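Side-chain contacts in glycoside hydrolase family 31 (Trueperella pyogenes, PDB 5I0F), which degrades cycloalternan, probably by hydrolysing its glucosidic linkages through a covalent glycosyl-enzyme intermediate formed in a TIM-barrel active site: residues Glu330-Glu335 and Thr339-Ala344; Phe359-Asp364 and Pro368-Met373; Leu403-Ala408 and Thr449-Tyr454. All coordinates share one frame; numbering follows the deposited sequence.

In the fold
Strand 326-329 of the eight-stranded parallel barrel runs out into a long loop that ends only at helix 370-379, and contacts 1 and 2 both close turns of that excursion, one after the other. Contact 1 folds 339-344 back on 330-335 beside the bound sugars; contact 2 sets 359-364 against the start of the helix. They touch where Ala344 meets Tyr361 and Phe341 meets Pro370. Contact 3 comes later and spans 40 residues, joining helix 400-412 to the break between helices 442-450 and 453-457. Nothing nests or crosses, yet Thr339 of contact 1 reaches Gln405 and Tyr454, and Phe359 packs on Tyr454.

Contact 1 of 3, residues Glu330-Glu335 and Thr339-Ala344. With GLC (alpha-D-glucopyranose), chain C; BGC (beta-D-glucopyranose), chain B.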
# COMPACT_ATOMS: atom_id res chain seq x y z
N GLU A 330 -15.86 2.12 10.23
CA GLU A 330 -14.51 2.12 10.76
C GLU A 330 -14.47 2.26 12.25
O GLU A 330 -13.82 1.46 12.93
CB GLU A 330 -13.67 3.23 10.10
CG GLU A 330 -13.52 3.03 8.62
CD GLU A 330 -12.36 3.81 8.03
OE1 GLU A 330 -12.08 4.95 8.52
OE2 GLU A 330 -11.76 3.27 7.06
N ALA A 331 -15.19 3.26 12.76
CA ALA A 331 -15.26 3.55 14.19
C ALA A 331 -16.47 2.83 14.79
O ALA A 331 -17.45 3.46 15.16
CB ALA A 331 -15.35 5.05 14.42
N TRP A 332 -16.39 1.50 14.85
CA TRP A 332 -17.41 0.62 15.38
C TRP A 332 -17.06 0.06 16.76
O TRP A 332 -17.96 -0.34 17.52
CB TRP A 332 -17.67 -0.56 14.42
CG TRP A 332 -16.52 -1.47 14.20
CD1 TRP A 332 -15.52 -1.32 13.30
CD2 TRP A 332 -16.23 -2.66 14.94
NE1 TRP A 332 -14.61 -2.35 13.42
CE2 TRP A 332 -15.02 -3.19 14.42
CE3 TRP A 332 -16.87 -3.33 15.98
CZ2 TRP A 332 -14.45 -4.37 14.89
CZ3 TRP A 332 -16.29 -4.53 16.46
CH2 TRP A 332 -15.10 -5.03 15.91
N SER A 333 -15.77 -0.05 17.05
CA SER A 333 -15.31 -0.86 18.19
C SER A 333 -15.02 0.00 19.43
O SER A 333 -15.17 1.23 19.41
CB SER A 333 -14.07 -1.64 17.79
OG SER A 333 -12.90 -0.81 17.87
N ASP A 334 -14.63 -0.67 20.51
CA ASP A 334 -14.16 -0.01 21.71
C ASP A 334 -12.86 0.83 21.53
O ASP A 334 -12.43 1.52 22.48
CB ASP A 334 -14.01 -1.03 22.86
CG ASP A 334 -13.00 -2.16 22.56
OD1 ASP A 334 -12.08 -2.00 21.73
OD2 ASP A 334 -13.12 -3.22 23.19
N GLU A 335 -12.22 0.75 20.36
CA GLU A 335 -10.99 1.48 20.03
C GLU A 335 -9.77 1.07 20.88
O GLU A 335 -8.77 1.78 20.93
CB GLU A 335 -11.20 3.00 20.10
CG GLU A 335 -12.21 3.52 19.08
CD GLU A 335 -11.74 3.41 17.62
OE1 GLU A 335 -10.51 3.49 17.36
OE2 GLU A 335 -12.61 3.25 16.73
N THR A 339 -12.28 -5.70 18.42
CA THR A 339 -12.96 -6.97 18.45
C THR A 339 -14.42 -6.88 18.93
O THR A 339 -15.25 -7.72 18.58
CB THR A 339 -12.14 -7.92 19.36
OG1 THR A 339 -10.80 -8.01 18.82
CG2 THR A 339 -12.70 -9.24 19.38
N ILE A 340 -14.73 -5.85 19.72
CA ILE A 340 -15.99 -5.68 20.43
C ILE A 340 -16.57 -4.30 20.10
O ILE A 340 -15.84 -3.33 20.15
CB ILE A 340 -15.74 -5.77 21.95
CG1 ILE A 340 -15.12 -7.15 22.27
CG2 ILE A 340 -17.02 -5.49 22.74
CD1 ILE A 340 -14.65 -7.32 23.68
N PHE A 341 -17.87 -4.25 19.79
CA PHE A 341 -18.56 -2.98 19.52
C PHE A 341 -18.50 -2.01 20.72
O PHE A 341 -18.60 -2.43 21.89
CB PHE A 341 -20.02 -3.23 19.12
CG PHE A 341 -20.24 -3.49 17.64
CD1 PHE A 341 -20.12 -4.77 17.11
CD2 PHE A 341 -20.57 -2.45 16.77
CE1 PHE A 341 -20.32 -5.02 15.77
CE2 PHE A 341 -20.77 -2.69 15.42
CZ PHE A 341 -20.65 -3.98 14.92
N ARG A 342 -18.35 -0.72 20.44
CA ARG A 342 -18.25 0.27 21.52
C ARG A 342 -19.48 0.21 22.44
O ARG A 342 -20.62 0.07 21.95
CB ARG A 342 -18.07 1.69 20.99
CG ARG A 342 -17.69 2.69 22.06
CD ARG A 342 -17.09 3.95 21.46
NE ARG A 342 -17.99 4.66 20.53
CZ ARG A 342 -18.75 5.73 20.82
NH1 ARG A 342 -19.49 6.29 19.86
NH2 ARG A 342 -18.81 6.25 22.05
N ASP A 343 -19.21 0.31 23.75
CA ASP A 343 -20.22 0.24 24.84
C ASP A 343 -20.84 -1.12 25.14
O ASP A 343 -21.65 -1.23 26.07
CB ASP A 343 -21.36 1.29 24.67
CG ASP A 343 -20.85 2.73 24.69
OD1 ASP A 343 -19.83 3.01 25.36
OD2 ASP A 343 -21.48 3.58 24.01
N ALA A 344 -20.48 -2.17 24.40
CA ALA A 344 -21.00 -3.51 24.70
C ALA A 344 -20.52 -3.94 26.07
O ALA A 344 -19.42 -3.58 26.48
CB ALA A 344 -20.55 -4.52 23.64
C1 GLC C . -8.77 5.90 12.03
C2 GLC C . -7.82 6.36 13.15
C3 GLC C . -7.51 5.22 14.11
C4 GLC C . -8.80 4.55 14.58
C5 GLC C . -9.61 4.09 13.37
C6 GLC C . -10.91 3.40 13.76
O2 GLC C . -6.60 6.86 12.60
O3 GLC C . -6.76 5.71 15.23
O4 GLC C . -8.48 3.44 15.43
O5 GLC C . -9.91 5.22 12.56
O6 GLC C . -11.78 4.33 14.42
C2 BGC B . -7.03 4.18 6.12
C3 BGC B . -8.17 5.21 6.15
C4 BGC B . -8.96 5.06 7.44
C5 BGC B . -8.04 5.15 8.66
C6 BGC B . -8.82 4.79 9.92
C1 BGC B . -6.65 3.46 7.44
O2 BGC B . -6.04 4.27 5.08
O3 BGC B . -9.01 5.06 5.00
O4 BGC B . -9.99 6.06 7.53
O5 BGC B . -6.86 4.30 8.58
O6 BGC B . -8.07 5.08 11.09
O HOH W 1 -18.18 3.47 17.99
O HOH W 2 -12.17 -5.12 21.31
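Trp332 drives one edge of its indole into the face of Phe341, across a turn in which only three residues separate the two segments. The pair is T-shaped: CE3 of Trp332 sits over the middle of the Phe341 ring, 3.7 Å from CD1 of Phe341, with the planes inclined at 62°. Chi1 of Trp332 (63°) tucks CG between backbone N and carbonyl carbon, which swings the six-membered ring across the loop; its CH2 then lies 3.6 Å from C of Thr339, at the indole edge. One indole face carries CB of Ser333. NE1 donates a hydrogen bond to Trp387 O, beyond the loop.

A single beta bridge between Ser333 and Phe341 fixes the backbones. Arg342 N donates to Trp332 O (3.0 Å), and Asp334 N donates to Ile340 O (2.9 Å). Two waters add to this: one accepts from Arg342 NE and lies beside Ala331 O, while the other accepts from Thr339 N and donates to Asp334 OD2. NH1 of Arg342 is hydrogen-bonded to Asn305 O. OD1 of Asp334 takes the backbone N-H groups of Glu336 and Gly337, so both carboxylate oxygens hold the turn together. Ser333 OG accepts from Glu335 N in an ST turn.

From this backbone two carboxylates reach the sugars. Glu335 grips one glucose with both oxygens, OE1 taking O4 of GLC at 2.8 Å and OE2 taking its O6 at 2.7 Å. OE1 of Glu330 accepts from O4 of BGC at 2.6 Å; Asn302 donates to the same OE1, and Lys465 forms a salt bridge with OE2. The chemistry suggests a division of labour: the aromatic pair and backbone bonds probably hold the loop in shape, and its acidic side chains read sugar hydroxyls in the glycan pocket.

Contact 2 of 3, residues Phe359-Asp364 and Pro368-Met373; sequences FTYPSD and PDPAGM
Helix 370-379, the one that follows the second strand of the barrel, begins against the end of its own incoming loop, and a tyrosine-proline pair makes the join. Pro370, in the first turn of the helix, lays its ring on one face of Tyr361. CD of Pro370 stands 3.6 Å from the centroid of the Tyr361 ring and only 9° off the normal, a clean CH-pi contact. The neighbouring CG of Pro370 is shifted toward the phenol end and comes 3.5 Å from CE1 of Tyr361. With chi1 at -61°, the Tyr361 ring lies opposite its own carbonyl carbon and extends over the proline, while CB stays behind at the backbone of Pro368, 3.3 Å from Pro368 O.

That carbonyl is also tied by water: a single molecule donates to Tyr361 O at 2.7 Å and to Pro368 O at 2.8 Å, bridging the two backbones. Farther along, the ring of Pro368 meets backbone carbonyls of 359-364, its CB 3.7 Å from Pro362 O and close to Ser363 O as well.

Asp369 caps the helix. Its OD1 accepts from Gly372 N at 2.9 Å, the N-H arriving from above the carboxylate plane, and its own N is held by Gln307 of helix 307-320. Ala344, of contact 1, packs on Tyr361. What results is an N-capped helix start with proline as its first residue, a common way to open an alpha helix, here in a beta-alpha unit of a TIM barrel.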
# COMPACT_ATOMS: atom_id res chain seq x y z
N PHE A 359 -22.48 -10.83 24.78
CA PHE A 359 -22.62 -9.39 24.82
C PHE A 359 -24.03 -8.92 25.08
O PHE A 359 -24.98 -9.45 24.51
CB PHE A 359 -22.11 -8.78 23.52
CG PHE A 359 -20.69 -9.10 23.24
CD1 PHE A 359 -19.66 -8.51 23.98
CD2 PHE A 359 -20.35 -10.04 22.26
CE1 PHE A 359 -18.33 -8.81 23.73
CE2 PHE A 359 -19.02 -10.35 22.00
CZ PHE A 359 -18.01 -9.74 22.75
N THR A 360 -24.13 -7.90 25.93
CA THR A 360 -25.34 -7.12 26.13
C THR A 360 -25.04 -5.70 25.68
O THR A 360 -23.97 -5.16 25.99
CB THR A 360 -25.74 -7.11 27.61
OG1 THR A 360 -25.88 -8.46 28.05
CG2 THR A 360 -27.06 -6.41 27.81
N TYR A 361 -25.98 -5.11 24.94
CA TYR A 361 -25.76 -3.80 24.32
C TYR A 361 -26.72 -2.81 24.98
O TYR A 361 -27.94 -2.96 24.86
CB TYR A 361 -25.99 -3.90 22.80
CG TYR A 361 -25.05 -4.87 22.12
CD1 TYR A 361 -23.76 -4.49 21.76
CD2 TYR A 361 -25.44 -6.18 21.84
CE1 TYR A 361 -22.90 -5.37 21.13
CE2 TYR A 361 -24.57 -7.08 21.23
CZ TYR A 361 -23.30 -6.66 20.88
OH TYR A 361 -22.43 -7.53 20.28
N PRO A 362 -26.19 -1.80 25.71
CA PRO A 362 -27.07 -0.87 26.40
C PRO A 362 -27.96 -0.09 25.44
O PRO A 362 -27.47 0.39 24.41
CB PRO A 362 -26.11 0.09 27.11
CG PRO A 362 -24.79 -0.58 27.12
CD PRO A 362 -24.77 -1.48 25.93
N SER A 363 -29.23 0.08 25.79
CA SER A 363 -30.14 0.87 24.95
C SER A 363 -29.64 2.31 24.73
O SER A 363 -29.86 2.86 23.67
CB SER A 363 -31.57 0.88 25.50
OG SER A 363 -31.62 1.60 26.72
N ASP A 364 -28.92 2.89 25.70
CA ASP A 364 -28.35 4.24 25.54
C ASP A 364 -26.88 4.30 25.03
O ASP A 364 -26.29 5.37 24.98
CB ASP A 364 -28.51 5.06 26.84
CG ASP A 364 -27.74 4.48 28.03
OD1 ASP A 364 -27.27 3.32 27.97
OD2 ASP A 364 -27.62 5.19 29.05
N PRO A 368 -26.84 0.04 20.18
CA PRO A 368 -27.82 -0.69 20.99
C PRO A 368 -28.22 -2.05 20.44
O PRO A 368 -28.69 -2.87 21.21
CB PRO A 368 -29.02 0.28 21.06
CG PRO A 368 -28.85 1.17 19.91
CD PRO A 368 -27.38 1.32 19.70
N ASP A 369 -28.04 -2.30 19.15
CA ASP A 369 -28.38 -3.61 18.58
C ASP A 369 -27.64 -3.78 17.24
O ASP A 369 -28.23 -3.63 16.17
CB ASP A 369 -29.91 -3.68 18.42
CG ASP A 369 -30.44 -5.07 18.07
OD1 ASP A 369 -29.66 -6.00 17.77
OD2 ASP A 369 -31.68 -5.21 18.04
N PRO A 370 -26.32 -4.06 17.29
CA PRO A 370 -25.59 -4.17 16.03
C PRO A 370 -26.12 -5.30 15.15
O PRO A 370 -26.20 -5.13 13.93
CB PRO A 370 -24.12 -4.41 16.47
CG PRO A 370 -24.19 -4.80 17.90
CD PRO A 370 -25.44 -4.18 18.46
N ALA A 371 -26.54 -6.41 15.75
CA ALA A 371 -27.13 -7.50 14.97
C ALA A 371 -28.39 -7.01 14.25
O ALA A 371 -28.60 -7.37 13.10
CB ALA A 371 -27.45 -8.71 15.85
N GLY A 372 -29.20 -6.17 14.91
CA GLY A 372 -30.39 -5.55 14.32
C GLY A 372 -30.10 -4.58 13.18
O GLY A 372 -30.79 -4.58 12.16
N MET A 373 -29.09 -3.74 13.34
CA MET A 373 -28.57 -2.93 12.23
C MET A 373 -28.22 -3.78 10.99
O MET A 373 -28.71 -3.52 9.90
CB MET A 373 -27.35 -2.12 12.68
CG MET A 373 -26.69 -1.35 11.56
SD MET A 373 -25.23 -0.52 12.15
CE MET A 373 -24.08 -1.86 12.47
O HOH W 3 -30.17 -2.20 23.55

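Contact 3 of 3, residues Leu403-Ala408 and Thr449-Tyr454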
# COMPACT_ATOMS: atom_id res chain seq x y z
N LEU A 403 -5.93 -5.47 27.58
CA LEU A 403 -4.70 -5.96 28.19
C LEU A 403 -4.64 -7.47 28.19
O LEU A 403 -3.62 -8.03 27.86
CB LEU A 403 -4.52 -5.45 29.63
CG LEU A 403 -4.32 -3.94 29.77
CD1 LEU A 403 -4.42 -3.53 31.22
CD2 LEU A 403 -2.97 -3.52 29.17
N ALA A 404 -5.73 -8.14 28.57
CA ALA A 404 -5.77 -9.61 28.55
C ALA A 404 -5.62 -10.17 27.12
O ALA A 404 -4.93 -11.16 26.91
CB ALA A 404 -7.03 -10.13 29.21
N GLN A 405 -6.27 -9.53 26.15
CA GLN A 405 -6.13 -9.94 24.75
C GLN A 405 -4.67 -9.87 24.26
O GLN A 405 -4.19 -10.79 23.61
CB GLN A 405 -7.04 -9.10 23.86
CG GLN A 405 -7.14 -9.61 22.43
CD GLN A 405 -8.14 -8.79 21.64
OE1 GLN A 405 -8.17 -7.57 21.74
NE2 GLN A 405 -9.01 -9.47 20.89
N GLY A 406 -3.96 -8.81 24.61
CA GLY A 406 -2.52 -8.69 24.27
C GLY A 406 -1.65 -9.70 24.97
O GLY A 406 -0.75 -10.27 24.37
N ASN A 407 -1.94 -9.97 26.25
CA ASN A 407 -1.20 -11.01 26.98
C ASN A 407 -1.43 -12.39 26.38
O ASN A 407 -0.51 -13.16 26.30
CB ASN A 407 -1.58 -11.01 28.46
CG ASN A 407 -0.89 -9.91 29.24
OD1 ASN A 407 0.01 -9.23 28.74
ND2 ASN A 407 -1.29 -9.75 30.49
N ALA A 408 -2.66 -12.67 25.94
CA ALA A 408 -2.99 -13.95 25.31
C ALA A 408 -2.32 -14.08 23.93
O ALA A 408 -1.83 -15.14 23.56
CB ALA A 408 -4.50 -14.13 25.20
N THR A 449 -7.74 -14.47 13.81
CA THR A 449 -9.08 -14.33 13.24
C THR A 449 -10.18 -14.99 14.10
O THR A 449 -11.33 -14.60 14.02
CB THR A 449 -9.15 -14.86 11.80
OG1 THR A 449 -8.68 -16.21 11.77
CG2 THR A 449 -8.30 -13.99 10.87
N GLU A 450 -9.83 -15.99 14.91
CA GLU A 450 -10.81 -16.63 15.77
C GLU A 450 -11.41 -15.61 16.75
O GLU A 450 -12.59 -15.68 17.08
CB GLU A 450 -10.17 -17.79 16.53
CG GLU A 450 -11.15 -18.69 17.25
CD GLU A 450 -12.17 -19.38 16.35
OE1 GLU A 450 -11.93 -19.59 15.15
OE2 GLU A 450 -13.26 -19.72 16.88
N GLN A 451 -10.60 -14.65 17.19
CA GLN A 451 -11.09 -13.53 18.02
C GLN A 451 -12.25 -12.74 17.34
O GLN A 451 -13.08 -12.15 18.03
CB GLN A 451 -9.93 -12.57 18.33
CG GLN A 451 -8.73 -13.17 19.09
CD GLN A 451 -8.92 -13.20 20.61
OE1 GLN A 451 -9.33 -12.19 21.20
NE2 GLN A 451 -8.59 -14.34 21.24
N ARG A 452 -12.27 -12.72 16.01
CA ARG A 452 -13.29 -12.01 15.21
C ARG A 452 -14.38 -12.87 14.62
O ARG A 452 -15.27 -12.33 13.93
CB ARG A 452 -12.62 -11.30 14.00
CG ARG A 452 -11.82 -10.10 14.36
CD ARG A 452 -10.35 -10.41 14.61
NE ARG A 452 -9.76 -9.17 15.08
CZ ARG A 452 -8.76 -9.04 15.93
NH1 ARG A 452 -8.11 -10.10 16.44
NH2 ARG A 452 -8.39 -7.82 16.27
N ARG A 453 -14.32 -14.19 14.83
CA ARG A 453 -15.21 -15.11 14.13
C ARG A 453 -16.67 -14.81 14.42
O ARG A 453 -17.51 -14.86 13.51
CB ARG A 453 -14.88 -16.58 14.49
CG ARG A 453 -15.81 -17.62 13.85
CD ARG A 453 -15.34 -19.04 14.13
NE ARG A 453 -14.11 -19.31 13.40
CZ ARG A 453 -14.03 -19.59 12.11
NH1 ARG A 453 -15.11 -19.65 11.34
NH2 ARG A 453 -12.83 -19.79 11.56
N TYR A 454 -16.98 -14.47 15.67
CA TYR A 454 -18.39 -14.16 16.05
C TYR A 454 -19.00 -12.99 15.26
O TYR A 454 -20.22 -12.97 15.05
CB TYR A 454 -18.54 -13.92 17.55
CG TYR A 454 -18.28 -12.49 17.97
CD1 TYR A 454 -16.98 -12.04 18.24
CD2 TYR A 454 -19.32 -11.58 18.09
CE1 TYR A 454 -16.75 -10.74 18.62
CE2 TYR A 454 -19.09 -10.27 18.45
CZ TYR A 454 -17.81 -9.86 18.71
OH TYR A 454 -17.61 -8.55 19.09
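Gln405 and Gln451 meet through a single amide-to-amide hydrogen bond, NE2 of Gln405 donating an N-H to OE1 of Gln451 at 2.8 Å. The bond is fairly straight, 158° at the hydrogen. Its acceptor lies nearly in the amide plane of Gln405, whereas the donor approaches the Gln451 carbonyl from a direction tilted out of that group's plane. The two amide planes are 58° apart, and the side chains run past one another in opposite senses. OE1 of Gln451 also rests 3.6 Å from CG of Gln405, so the oxygen lies alongside the aliphatic stem as well as at the amide.

The two chains arrive by different routes. Gln405 is stretched out from its helix, with chi1 at -170° and chi2 nearly straight, and this length spans much of the 9.1 Å between CA of Gln405 and CA of Gln451. Gln451 instead bends at chi2, folding its carbonyl round to face the incoming nitrogen.

The next shell fixes both amides. NE2 of Gln405 has a second acceptor in Thr339 OG1, and OE1 of Gln405 accepts from Gln392; NE2 of Gln451 donates to Gly351 O. Each of these buried amides thus has its oxygen and nitrogen engaged, which settles which way round it is flipped. On the far side of the turn, Arg453 NE forms a salt bridge with Glu450 OE1 at 2.8 Å.

Gln451 belongs to a type I turn, Glu450 to Arg453, between helices 442-450 and 453-457. The glutamine pair ties helix 400-412 to this joint, and the joint in turn packs on helix 485-506 through Thr449, Arg452 and Arg453.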